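Local coordinates for protein DegQ (Legionella fallonii, PDB 3PV2) that probably degrades misfolded proteins as an HtrA-family serine protease that compartmentalises itself in large assemblies of twelve subunits, at residues Ile32-Val37 with Glu76-Gly81; Asp110-Lys115 with Ala134-Ser139; Gly383-Val388 with Gly407-Ser412; Ala413-Val418 with Glu434-Val439. All blocks are in the same frame, centred on the assembly; numbering follows the deposited sequence.

The four contacts follow one another along the chain without overlap and fall into two distant pairs. Contacts 1 and 2, with centres about 14 Å apart, both reach the first six-stranded antiparallel barrel of the trypsin-like protease domain. Contacts 3 and 4, with centres about 11 Å apart, share the sheet of the C-terminal PDZ domain, where strand 409-413 neighbours strands 416-417 and 435-441. Centres of the two pairs are separated by about 62 to 72 Å, on opposite sides of the chain's centre. Contacts 2 and 4 also lie beside other subunits, so the two ends of this elongated chain both contribute to packing in the 12-subunit assembly.

Contact 1: Ile32-Val37 with Glu76-Gly81; sequences IVNVAV and ESIGSG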
loop_
_atom_site.group_PDB
_atom_site.type_symbol
_atom_site.label_atom_id
_atom_site.label_comp_id
_atom_site.label_asym_id
_atom_site.label_seq_id
_atom_site.Cartn_x
_atom_site.Cartn_y
_atom_site.Cartn_z
ATOM N N ILE B 32 -42.656 -29.335 -14.429
ATOM C CA ILE B 32 -41.552 -28.470 -14.024
ATOM C C ILE B 32 -40.616 -28.282 -15.217
ATOM O O ILE B 32 -40.145 -29.263 -15.790
ATOM C CB ILE B 32 -40.718 -29.115 -12.979
ATOM C CG1 ILE B 32 -41.608 -29.672 -11.840
ATOM C CG2 ILE B 32 -39.680 -28.091 -12.375
ATOM C CD1 ILE B 32 -42.571 -28.694 -11.245
ATOM N N VAL B 33 -40.369 -27.037 -15.602
ATOM C CA VAL B 33 -39.657 -26.747 -16.823
ATOM C C VAL B 33 -38.425 -25.950 -16.486
ATOM O O VAL B 33 -38.320 -25.337 -15.400
ATOM C CB VAL B 33 -40.436 -25.871 -17.728
ATOM C CG1 VAL B 33 -41.848 -26.449 -18.039
ATOM C CG2 VAL B 33 -40.503 -24.472 -17.147
ATOM N N ASN B 34 -37.509 -25.937 -17.442
ATOM C CA ASN B 34 -36.347 -25.062 -17.361
ATOM C C ASN B 34 -36.693 -23.806 -18.162
ATOM O O ASN B 34 -37.337 -23.884 -19.160
ATOM C CB ASN B 34 -35.138 -25.799 -17.944
ATOM C CG ASN B 34 -33.887 -24.948 -17.971
ATOM O OD1 ASN B 34 -33.092 -24.922 -17.017
ATOM N ND2 ASN B 34 -33.712 -24.231 -19.061
ATOM N N VAL B 35 -36.299 -22.659 -17.642
ATOM C CA VAL B 35 -36.501 -21.375 -18.251
ATOM C C VAL B 35 -35.139 -20.754 -18.423
ATOM O O VAL B 35 -34.449 -20.521 -17.419
ATOM C CB VAL B 35 -37.273 -20.413 -17.311
ATOM C CG1 VAL B 35 -37.343 -19.051 -17.928
ATOM C CG2 VAL B 35 -38.657 -20.905 -17.039
ATOM N N ALA B 36 -34.770 -20.497 -19.680
ATOM C CA ALA B 36 -33.480 -19.927 -20.054
ATOM C C ALA B 36 -33.742 -18.575 -20.690
ATOM O O ALA B 36 -34.577 -18.494 -21.596
ATOM C CB ALA B 36 -32.757 -20.885 -21.086
ATOM N N VAL B 37 -33.026 -17.554 -20.231
ATOM C CA VAL B 37 -33.171 -16.167 -20.712
ATOM C C VAL B 37 -31.833 -15.646 -21.195
ATOM O O VAL B 37 -30.791 -15.961 -20.597
ATOM C CB VAL B 37 -33.650 -15.214 -19.576
ATOM C CG1 VAL B 37 -33.798 -13.761 -20.062
ATOM C CG2 VAL B 37 -34.957 -15.727 -19.001
ATOM N N GLU B 76 -26.902 -14.102 -19.482
ATOM C CA GLU B 76 -27.909 -15.165 -19.435
ATOM C C GLU B 76 -28.258 -15.597 -18.018
ATOM O O GLU B 76 -27.466 -15.497 -17.060
ATOM C CB GLU B 76 -27.610 -16.364 -20.358
ATOM C CG GLU B 76 -26.315 -17.131 -20.142
ATOM C CD GLU B 76 -25.585 -17.438 -21.473
ATOM O OE1 GLU B 76 -25.353 -16.493 -22.269
ATOM O OE2 GLU B 76 -25.235 -18.615 -21.726
ATOM N N SER B 77 -29.498 -16.039 -17.908
ATOM C CA SER B 77 -30.124 -16.315 -16.646
ATOM C C SER B 77 -30.870 -17.637 -16.783
ATOM O O SER B 77 -31.630 -17.838 -17.720
ATOM C CB SER B 77 -31.081 -15.187 -16.307
ATOM O OG SER B 77 -32.067 -15.647 -15.412
ATOM N N ILE B 78 -30.639 -18.549 -15.857
ATOM C CA ILE B 78 -31.303 -19.827 -15.922
ATOM C C ILE B 78 -32.092 -19.941 -14.628
ATOM O O ILE B 78 -31.551 -19.625 -13.569
ATOM C CB ILE B 78 -30.283 -20.956 -16.077
ATOM C CG1 ILE B 78 -29.448 -20.753 -17.356
ATOM C CG2 ILE B 78 -30.985 -22.319 -16.098
ATOM C CD1 ILE B 78 -30.131 -21.212 -18.658
ATOM N N GLY B 79 -33.360 -20.355 -14.731
ATOM C CA GLY B 79 -34.156 -20.815 -13.585
ATOM C C GLY B 79 -35.170 -21.877 -13.967
ATOM O O GLY B 79 -35.039 -22.550 -14.986
ATOM N N SER B 80 -36.188 -22.044 -13.134
ATOM C CA SER B 80 -37.173 -23.033 -13.382
ATOM C C SER B 80 -38.542 -22.402 -13.467
ATOM O O SER B 80 -38.741 -21.188 -13.265
ATOM C CB SER B 80 -37.169 -24.032 -12.285
ATOM O OG SER B 80 -35.882 -24.663 -12.137
ATOM N N GLY B 81 -39.524 -23.215 -13.778
ATOM C CA GLY B 81 -40.870 -22.649 -13.947
ATOM C C GLY B 81 -41.800 -23.830 -13.806
ATOM O O GLY B 81 -41.358 -24.970 -13.843
#
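V33 and G81 form one end of an antiparallel ladder that continues through V35-G79 to V37-S77, joining strands 32-40 and 74-85 of the first barrel in the trypsin-like fold. Each of these three pairs exchanges two backbone hydrogen bonds. Most are near 2.9 Å, as for V35 N to G79 O, but the bond from G81 N to V33 O is bent, with 133° at the hydrogen.

Packing is densest on the face carrying V33, V35 and V37. G79 and G81 bring only backbone there. V33 CG1 lies anti to the carbonyl carbon (chi1 -55°), which leaves V33 CG2 between N and the carbonyl carbon, 3.4 Å from G81 O; V35 CG2 stands 4.1 Å from G81 N. V106 and I104 of strand 101-107 cover these valines, with V97 and I98 of helix 95-98.

The solvent side is at the E76 end. The exposed I78 bends its CD1 back to within 3.6 Å of A36 CB, while E76, poorly ordered, leads its carboxylate away from strand 32-37. Farther along, the buried S80 turns OG to G203 O and N159 N.

The chemistry is thus mainly backbone pairing, flanked by the valines on one face and by A36-I78 on the other, with the S80 hydroxyl fastened to loops of the second barrel.

Contact 2: Asp110-Lys115 with Ala134-Ser139; sequences DGRRLK and AKNLKS
R112 reaches across to the carbonyls of K135 and N136, tying an Asx turn at the start of strand 113-122 to the loop that follows the neighbouring strand 127-131 of the first trypsin-like barrel. The turn is defined by R112 N donating to D110 OD1 over 3.1 Å, with 166° at the hydrogen.

From CB the arginine first runs straight, since chi2 of 180° sets CD anti to CA; a bend at chi3 (-95°) then swings NE back towards D110. NE donates to D110 OD2 at 3.0 Å, and more weakly to OD1 at 3.3 Å. Beyond CZ, NH2 completes the side-on salt bridge, meeting D110 OD2 at 3.0 Å on the syn lone pair, in the guanidinium plane.

The same NH2 also faces the other segment. It donates to K135 O at 3.1 Å, in the plane of that carbonyl, and makes a weak bond to N136 O. From the end of the group, R112 NH1 donates to K135 O at 2.9 Å. K135 O is therefore gripped by two N-H groups, and the positive guanidinium would be expected to polarise it. Fixed on two sides, by carboxylate and by backbone, the group has little rotational freedom.

E270 of a neighbouring subunit packs on R112, and R401 O of a further subunit accepts from R113 NE, placing this surface among interfaces. Beside the polar grip lies a small apolar touch: A134 CB, already near NH1, meets L114 CD1 at 3.8 Å.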
loop_
_atom_site.group_PDB
_atom_site.type_symbol
_atom_site.label_atom_id
_atom_site.label_comp_id
_atom_site.label_asym_id
_atom_site.label_seq_id
_atom_site.Cartn_x
_atom_site.Cartn_y
_atom_site.Cartn_z
ATOM N N ASP B 110 -39.691 -33.694 -21.543
ATOM C CA ASP B 110 -39.652 -34.552 -22.724
ATOM C C ASP B 110 -38.648 -34.095 -23.794
ATOM O O ASP B 110 -38.481 -34.747 -24.807
ATOM C CB ASP B 110 -41.051 -34.760 -23.317
ATOM C CG ASP B 110 -41.583 -33.543 -24.019
ATOM O OD1 ASP B 110 -40.770 -32.736 -24.496
ATOM O OD2 ASP B 110 -42.819 -33.404 -24.101
ATOM N N GLY B 111 -38.009 -32.956 -23.580
ATOM C CA GLY B 111 -36.956 -32.488 -24.481
ATOM C C GLY B 111 -37.264 -31.352 -25.455
ATOM O O GLY B 111 -36.355 -30.773 -26.033
ATOM N N ARG B 112 -38.522 -31.006 -25.647
ATOM C CA ARG B 112 -38.843 -29.938 -26.595
ATOM C C ARG B 112 -38.351 -28.597 -26.037
ATOM O O ARG B 112 -38.491 -28.379 -24.836
ATOM C CB ARG B 112 -40.346 -29.865 -26.804
ATOM C CG ARG B 112 -40.984 -31.126 -27.348
ATOM C CD ARG B 112 -42.500 -30.960 -27.516
ATOM N NE ARG B 112 -43.239 -31.459 -26.354
ATOM C CZ ARG B 112 -44.508 -31.169 -26.059
ATOM N NH1 ARG B 112 -45.227 -30.375 -26.847
ATOM N NH2 ARG B 112 -45.073 -31.683 -24.963
ATOM N N ARG B 113 -37.761 -27.741 -26.883
ATOM C CA ARG B 113 -37.319 -26.392 -26.500
ATOM C C ARG B 113 -38.281 -25.399 -27.137
ATOM O O ARG B 113 -38.335 -25.313 -28.366
ATOM C CB ARG B 113 -35.894 -26.069 -26.958
ATOM C CG ARG B 113 -34.782 -26.955 -26.429
ATOM C CD ARG B 113 -33.904 -26.239 -25.389
ATOM N NE ARG B 113 -33.036 -25.215 -25.959
ATOM C CZ ARG B 113 -32.544 -24.138 -25.324
ATOM N NH1 ARG B 113 -32.815 -23.864 -24.040
ATOM N NH2 ARG B 113 -31.774 -23.287 -26.011
ATOM N N LEU B 114 -39.064 -24.681 -26.331
ATOM C CA LEU B 114 -40.122 -23.798 -26.856
ATOM C C LEU B 114 -39.835 -22.334 -26.627
ATOM O O LEU B 114 -39.355 -21.931 -25.549
ATOM C CB LEU B 114 -41.466 -24.142 -26.227
ATOM C CG LEU B 114 -41.866 -25.583 -26.520
ATOM C CD1 LEU B 114 -42.874 -26.057 -25.522
ATOM C CD2 LEU B 114 -42.380 -25.736 -28.011
ATOM N N LYS B 115 -40.131 -21.516 -27.641
ATOM C CA LYS B 115 -40.080 -20.074 -27.502
ATOM C C LYS B 115 -41.223 -19.640 -26.568
ATOM O O LYS B 115 -42.346 -20.074 -26.715
ATOM C CB LYS B 115 -40.247 -19.477 -28.878
ATOM C CG LYS B 115 -40.079 -17.986 -28.998
ATOM C CD LYS B 115 -39.960 -17.598 -30.495
ATOM C CE LYS B 115 -40.537 -16.225 -30.727
ATOM N NZ LYS B 115 -40.169 -15.318 -29.574
ATOM N N ALA B 134 -47.972 -25.200 -26.862
ATOM C CA ALA B 134 -47.725 -26.628 -27.055
ATOM C C ALA B 134 -48.890 -27.492 -26.618
ATOM O O ALA B 134 -49.762 -27.056 -25.867
ATOM C CB ALA B 134 -46.442 -27.066 -26.356
ATOM N N LYS B 135 -48.861 -28.729 -27.102
ATOM C CA LYS B 135 -49.807 -29.767 -26.747
ATOM C C LYS B 135 -49.070 -30.802 -25.923
ATOM O O LYS B 135 -47.862 -30.730 -25.787
ATOM C CB LYS B 135 -50.330 -30.479 -27.993
ATOM C CG LYS B 135 -50.225 -29.698 -29.325
ATOM C CD LYS B 135 -48.839 -29.829 -30.003
ATOM C CE LYS B 135 -48.967 -29.964 -31.540
ATOM N NZ LYS B 135 -49.917 -28.991 -32.186
ATOM N N ASN B 136 -49.795 -31.793 -25.423
ATOM C CA ASN B 136 -49.174 -32.878 -24.679
ATOM C C ASN B 136 -48.456 -32.268 -23.479
ATOM O O ASN B 136 -47.323 -32.632 -23.196
ATOM C CB ASN B 136 -48.154 -33.598 -25.573
ATOM C CG ASN B 136 -47.934 -35.060 -25.204
ATOM O OD1 ASN B 136 -47.906 -35.902 -26.090
ATOM N ND2 ASN B 136 -47.750 -35.368 -23.914
ATOM N N LEU B 137 -49.116 -31.310 -22.831
ATOM C CA LEU B 137 -48.586 -30.603 -21.687
ATOM C C LEU B 137 -49.241 -31.163 -20.438
ATOM O O LEU B 137 -50.428 -31.456 -20.441
ATOM C CB LEU B 137 -48.836 -29.093 -21.844
ATOM C CG LEU B 137 -47.635 -28.168 -22.121
ATOM C CD1 LEU B 137 -46.596 -28.645 -23.100
ATOM C CD2 LEU B 137 -48.154 -26.817 -22.527
ATOM N N LYS B 138 -48.440 -31.339 -19.391
ATOM C CA LYS B 138 -48.936 -31.790 -18.098
ATOM C C LYS B 138 -48.744 -30.751 -17.007
ATOM O O LYS B 138 -47.767 -30.010 -17.005
ATOM C CB LYS B 138 -48.241 -33.099 -17.685
ATOM C CG LYS B 138 -49.015 -34.356 -18.084
ATOM C CD LYS B 138 -48.144 -35.397 -18.810
ATOM C CE LYS B 138 -48.988 -36.339 -19.689
ATOM N NZ LYS B 138 -49.082 -35.867 -21.113
ATOM N N SER B 139 -49.695 -30.728 -16.078
ATOM C CA SER B 139 -49.610 -29.928 -14.859
ATOM C C SER B 139 -49.659 -30.859 -13.662
ATOM O O SER B 139 -49.323 -32.025 -13.788
ATOM C CB SER B 139 -50.737 -28.881 -14.796
ATOM O OG SER B 139 -50.453 -27.798 -13.907
#

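Contact 3: Gly383-Val388 with Gly407-Ser412; sequences GNVIGV and GDIIIS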
loop_
_atom_site.group_PDB
_atom_site.type_symbol
_atom_site.label_atom_id
_atom_site.label_comp_id
_atom_site.label_asym_id
_atom_site.label_seq_id
_atom_site.Cartn_x
_atom_site.Cartn_y
_atom_site.Cartn_z
ATOM N N GLY B 383 -36.076 38.872 17.877
ATOM C CA GLY B 383 -36.978 39.120 19.014
ATOM C C GLY B 383 -37.917 37.966 19.263
ATOM O O GLY B 383 -37.586 36.861 18.954
ATOM N N ASN B 384 -39.097 38.238 19.792
ATOM C CA ASN B 384 -40.059 37.210 20.022
ATOM C C ASN B 384 -40.788 36.729 18.693
ATOM O O ASN B 384 -41.505 37.502 18.052
ATOM C CB ASN B 384 -41.078 37.620 21.046
ATOM C CG ASN B 384 -41.834 36.378 21.559
ATOM O OD1 ASN B 384 -41.233 35.287 21.606
ATOM N ND2 ASN B 384 -43.120 36.499 21.847
ATOM N N VAL B 385 -40.497 35.514 18.255
ATOM C CA VAL B 385 -41.034 34.935 17.019
ATOM C C VAL B 385 -42.272 34.104 17.358
ATOM O O VAL B 385 -42.165 33.134 18.116
ATOM C CB VAL B 385 -39.969 34.098 16.312
ATOM C CG1 VAL B 385 -40.555 33.404 15.103
ATOM C CG2 VAL B 385 -38.850 35.024 15.826
ATOM N N ILE B 386 -43.411 34.463 16.730
ATOM C CA ILE B 386 -44.682 33.770 16.844
ATOM C C ILE B 386 -45.139 33.358 15.478
ATOM O O ILE B 386 -45.121 34.157 14.512
ATOM C CB ILE B 386 -45.750 34.662 17.434
ATOM C CG1 ILE B 386 -45.408 34.997 18.877
ATOM C CG2 ILE B 386 -47.027 33.913 17.532
ATOM C CD1 ILE B 386 -46.159 36.291 19.448
ATOM N N GLY B 387 -45.504 32.095 15.318
ATOM C CA GLY B 387 -45.757 31.650 13.962
ATOM C C GLY B 387 -46.023 30.174 13.960
ATOM O O GLY B 387 -46.337 29.596 14.989
ATOM N N VAL B 388 -45.904 29.601 12.782
ATOM C CA VAL B 388 -46.133 28.162 12.607
ATOM C C VAL B 388 -44.871 27.590 12.053
ATOM O O VAL B 388 -44.397 28.032 10.989
ATOM C CB VAL B 388 -47.295 27.891 11.637
ATOM C CG1 VAL B 388 -47.318 26.397 11.200
ATOM C CG2 VAL B 388 -48.609 28.233 12.329
ATOM N N GLY B 407 -38.050 23.329 9.291
ATOM C CA GLY B 407 -37.362 24.347 10.086
ATOM C C GLY B 407 -37.807 25.757 9.884
ATOM O O GLY B 407 -37.594 26.554 10.777
ATOM N N ASP B 408 -38.374 26.080 8.704
ATOM C CA ASP B 408 -38.950 27.362 8.462
ATOM C C ASP B 408 -40.059 27.747 9.435
ATOM O O ASP B 408 -40.856 26.884 9.815
ATOM C CB ASP B 408 -39.496 27.408 7.041
ATOM C CG ASP B 408 -38.415 27.557 5.985
ATOM O OD1 ASP B 408 -37.226 27.718 6.340
ATOM O OD2 ASP B 408 -38.751 27.528 4.747
ATOM N N ILE B 409 -40.104 29.010 9.866
ATOM C CA ILE B 409 -41.209 29.481 10.608
ATOM C C ILE B 409 -42.037 30.400 9.747
ATOM O O ILE B 409 -41.543 31.436 9.277
ATOM C CB ILE B 409 -40.824 30.272 11.901
ATOM C CG1 ILE B 409 -39.764 29.541 12.762
ATOM C CG2 ILE B 409 -42.078 30.575 12.731
ATOM C CD1 ILE B 409 -40.046 28.153 13.048
ATOM N N ILE B 410 -43.312 30.056 9.532
ATOM C CA ILE B 410 -44.259 30.929 8.856
ATOM C C ILE B 410 -44.796 31.973 9.819
ATOM O O ILE B 410 -45.495 31.661 10.795
ATOM C CB ILE B 410 -45.392 30.181 8.273
ATOM C CG1 ILE B 410 -44.851 29.217 7.220
ATOM C CG2 ILE B 410 -46.404 31.119 7.537
ATOM C CD1 ILE B 410 -45.926 28.097 6.842
ATOM N N ILE B 411 -44.375 33.202 9.585
ATOM C CA ILE B 411 -44.737 34.293 10.491
ATOM C C ILE B 411 -45.815 35.241 9.972
ATOM O O ILE B 411 -46.383 35.974 10.760
ATOM C CB ILE B 411 -43.525 35.105 10.930
ATOM C CG1 ILE B 411 -42.870 35.773 9.747
ATOM C CG2 ILE B 411 -42.506 34.209 11.631
ATOM C CD1 ILE B 411 -41.893 36.985 10.280
ATOM N N SER B 412 -46.191 35.143 8.689
ATOM C CA SER B 412 -47.311 35.853 8.161
ATOM C C SER B 412 -47.734 35.170 6.915
ATOM O O SER B 412 -46.992 34.403 6.279
ATOM C CB SER B 412 -46.922 37.330 7.928
ATOM O OG SER B 412 -46.241 37.526 6.650
#
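An antiparallel bridge between V388 and I410, at a corner in strand 384-393 of the C-terminal PDZ domain, holds this buried contact together. Two observations establish the corner: strand 384-386 runs at 90° to strand 409-412, their axes 7.6 Å apart at closest approach, yet V388 pairs antiparallel with I410, so the chain must change direction at G387. V385, before the corner, and G387, at it, bond to Q377 and F375 of strand 370-378.

The bridge carries two bonds, V388 N to I410 O at 2.9 Å and I410 N to V388 O at 2.7 Å. At the corner, G387 CA lies just 3.2 Å from I410 O; a CB there would point at strand 409-412 and collide with I410 O and I409 CG2, so this approach depends on glycine.

Inside the bend, V385 sends CG1, anti to its backbone N (chi1 175°), obliquely against two methyl groups: I409 CG2 at 4.0 Å and I411 CG2 at 4.1 Å. L440 of strand 435-441 also touches V385 and I411. V388 and I410 share one face of the sheet, where L372 and V418 pack on V388.

Between V385-V388 and I409-I411, then, the polar contacts are backbone bonds, and the side chains that meet are branched aliphatics.

Contact 4: Ala413-Val418 with Glu434-Val439; sequences ANKKPV and ELLVQV
The flat amide of N414 is approached obliquely from one side, beyond its outer end, by L435 CD1, which lies 3.6 Å from N414 OD1 and 3.7 Å from N414 ND2. The two side chains cross at about a right angle. At the amide's polar end, OD1 accepts from L436 N at 3.0 Å, an almost straight bond (168° at the hydrogen), and also from K431 NZ. ND2 donates to E430 OE1 and to a water 2.9 Å away, which in turn donates to E434 O.

L436 O closes the pairing by accepting from N414 N at 2.8 Å, in the plane of its carbonyl. N414 therefore offers strand 435-441 of the C-terminal PDZ domain a side-chain oxygen where a strand would ordinarily offer its main-chain carbonyl. This extends the ladder beyond the A413-V437 pair into a type I' turn running from A413 to K416, in which N414 and K415 both have positive phi. At the turn, K415, bent at chi2 and chi3, lays CD against L436 CD2 at 3.6 Å.

L271 of a neighbouring subunit rests on L436. Within the domain, L424 and I427 of helix 421-428 pack on A413, and strand 435-441 is paired on its other edge with strand 444-450, whose Y447 touches K415.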
loop_
_atom_site.group_PDB
_atom_site.type_symbol
_atom_site.label_atom_id
_atom_site.label_comp_id
_atom_site.label_asym_id
_atom_site.label_seq_id
_atom_site.Cartn_x
_atom_site.Cartn_y
_atom_site.Cartn_z
ATOM N N ALA B 413 -49.009 35.296 6.614
ATOM C CA ALA B 413 -49.557 34.681 5.439
ATOM C C ALA B 413 -50.564 35.703 4.861
ATOM O O ALA B 413 -51.392 36.243 5.592
ATOM C CB ALA B 413 -50.268 33.345 5.744
ATOM N N ASN B 414 -50.472 35.934 3.563
ATOM C CA ASN B 414 -51.220 37.024 2.879
ATOM C C ASN B 414 -51.230 38.279 3.710
ATOM O O ASN B 414 -52.267 38.892 3.899
ATOM C CB ASN B 414 -52.636 36.590 2.577
ATOM C CG ASN B 414 -52.696 35.385 1.574
ATOM O OD1 ASN B 414 -51.742 35.145 0.830
ATOM N ND2 ASN B 414 -53.815 34.633 1.582
ATOM N N LYS B 415 -50.049 38.630 4.221
ATOM C CA LYS B 415 -49.804 39.841 4.971
ATOM C C LYS B 415 -50.487 39.876 6.288
ATOM O O LYS B 415 -50.661 40.936 6.825
ATOM C CB LYS B 415 -50.261 41.112 4.215
ATOM C CG LYS B 415 -49.984 41.138 2.777
ATOM C CD LYS B 415 -48.531 40.904 2.562
ATOM C CE LYS B 415 -47.695 42.157 2.541
ATOM N NZ LYS B 415 -46.288 41.754 2.862
ATOM N N LYS B 416 -50.883 38.755 6.841
ATOM C CA LYS B 416 -51.480 38.780 8.166
ATOM C C LYS B 416 -50.617 37.916 9.070
ATOM O O LYS B 416 -50.105 36.879 8.611
ATOM C CB LYS B 416 -52.893 38.196 8.076
ATOM C CG LYS B 416 -53.914 39.071 7.319
ATOM C CD LYS B 416 -55.244 38.242 6.960
ATOM C CE LYS B 416 -55.867 38.757 5.625
ATOM N NZ LYS B 416 -55.153 38.379 4.333
ATOM N N PRO B 417 -50.518 38.283 10.361
ATOM C CA PRO B 417 -49.823 37.452 11.337
ATOM C C PRO B 417 -50.483 36.113 11.478
ATOM O O PRO B 417 -51.662 35.976 11.364
ATOM C CB PRO B 417 -49.884 38.251 12.655
ATOM C CG PRO B 417 -51.128 39.118 12.506
ATOM C CD PRO B 417 -51.227 39.420 10.981
ATOM N N VAL B 418 -49.648 35.126 11.786
ATOM C CA VAL B 418 -50.011 33.742 12.041
ATOM C C VAL B 418 -49.657 33.377 13.384
ATOM O O VAL B 418 -48.486 33.541 13.758
ATOM C CB VAL B 418 -49.150 32.903 11.105
ATOM C CG1 VAL B 418 -49.072 31.551 11.545
ATOM C CG2 VAL B 418 -49.742 33.053 9.674
ATOM N N GLU B 434 -53.040 31.648 -4.987
ATOM C CA GLU B 434 -51.727 31.618 -4.397
ATOM C C GLU B 434 -51.801 31.962 -2.956
ATOM O O GLU B 434 -52.823 32.533 -2.490
ATOM C CB GLU B 434 -50.904 32.643 -5.078
ATOM C CG GLU B 434 -51.566 33.948 -4.816
ATOM C CD GLU B 434 -51.208 35.023 -5.841
ATOM O OE1 GLU B 434 -50.669 34.704 -6.933
ATOM O OE2 GLU B 434 -51.505 36.164 -5.508
ATOM N N LEU B 435 -50.770 31.585 -2.229
ATOM C CA LEU B 435 -50.619 31.962 -0.865
ATOM C C LEU B 435 -49.247 32.567 -0.702
ATOM O O LEU B 435 -48.228 31.938 -0.954
ATOM C CB LEU B 435 -50.759 30.735 0.054
ATOM C CG LEU B 435 -50.474 30.934 1.559
ATOM C CD1 LEU B 435 -51.431 31.862 2.251
ATOM C CD2 LEU B 435 -50.484 29.601 2.381
ATOM N N LEU B 436 -49.229 33.798 -0.193
ATOM C CA LEU B 436 -48.002 34.485 0.081
ATOM C C LEU B 436 -47.582 34.213 1.508
ATOM O O LEU B 436 -48.337 34.488 2.431
ATOM C CB LEU B 436 -48.198 35.982 -0.129
ATOM C CG LEU B 436 -46.957 36.807 0.215
ATOM C CD1 LEU B 436 -45.980 36.590 -0.880
ATOM C CD2 LEU B 436 -47.365 38.320 0.394
ATOM N N VAL B 437 -46.426 33.583 1.706
ATOM C CA VAL B 437 -45.961 33.277 3.093
ATOM C C VAL B 437 -44.640 34.005 3.338
ATOM O O VAL B 437 -43.826 34.243 2.414
ATOM C CB VAL B 437 -45.782 31.814 3.360
ATOM C CG1 VAL B 437 -47.028 31.083 2.937
ATOM C CG2 VAL B 437 -44.703 31.280 2.485
ATOM N N GLN B 438 -44.530 34.588 4.512
ATOM C CA GLN B 438 -43.270 35.110 4.940
ATOM C C GLN B 438 -42.645 34.107 5.893
ATOM O O GLN B 438 -43.242 33.762 6.910
ATOM C CB GLN B 438 -43.472 36.434 5.703
ATOM C CG GLN B 438 -42.188 37.065 6.126
ATOM C CD GLN B 438 -42.408 38.366 6.875
ATOM O OE1 GLN B 438 -43.531 38.632 7.302
ATOM N NE2 GLN B 438 -41.320 39.116 7.166
ATOM N N VAL B 439 -41.447 33.617 5.556
ATOM C CA VAL B 439 -40.788 32.591 6.360
ATOM C C VAL B 439 -39.542 33.121 7.000
ATOM O O VAL B 439 -38.793 33.876 6.369
ATOM C CB VAL B 439 -40.423 31.287 5.575
ATOM C CG1 VAL B 439 -41.706 30.419 5.121
ATOM C CG2 VAL B 439 -39.484 31.499 4.427
HETATM O O HOH W 1 -54.589 32.429 -0.174
#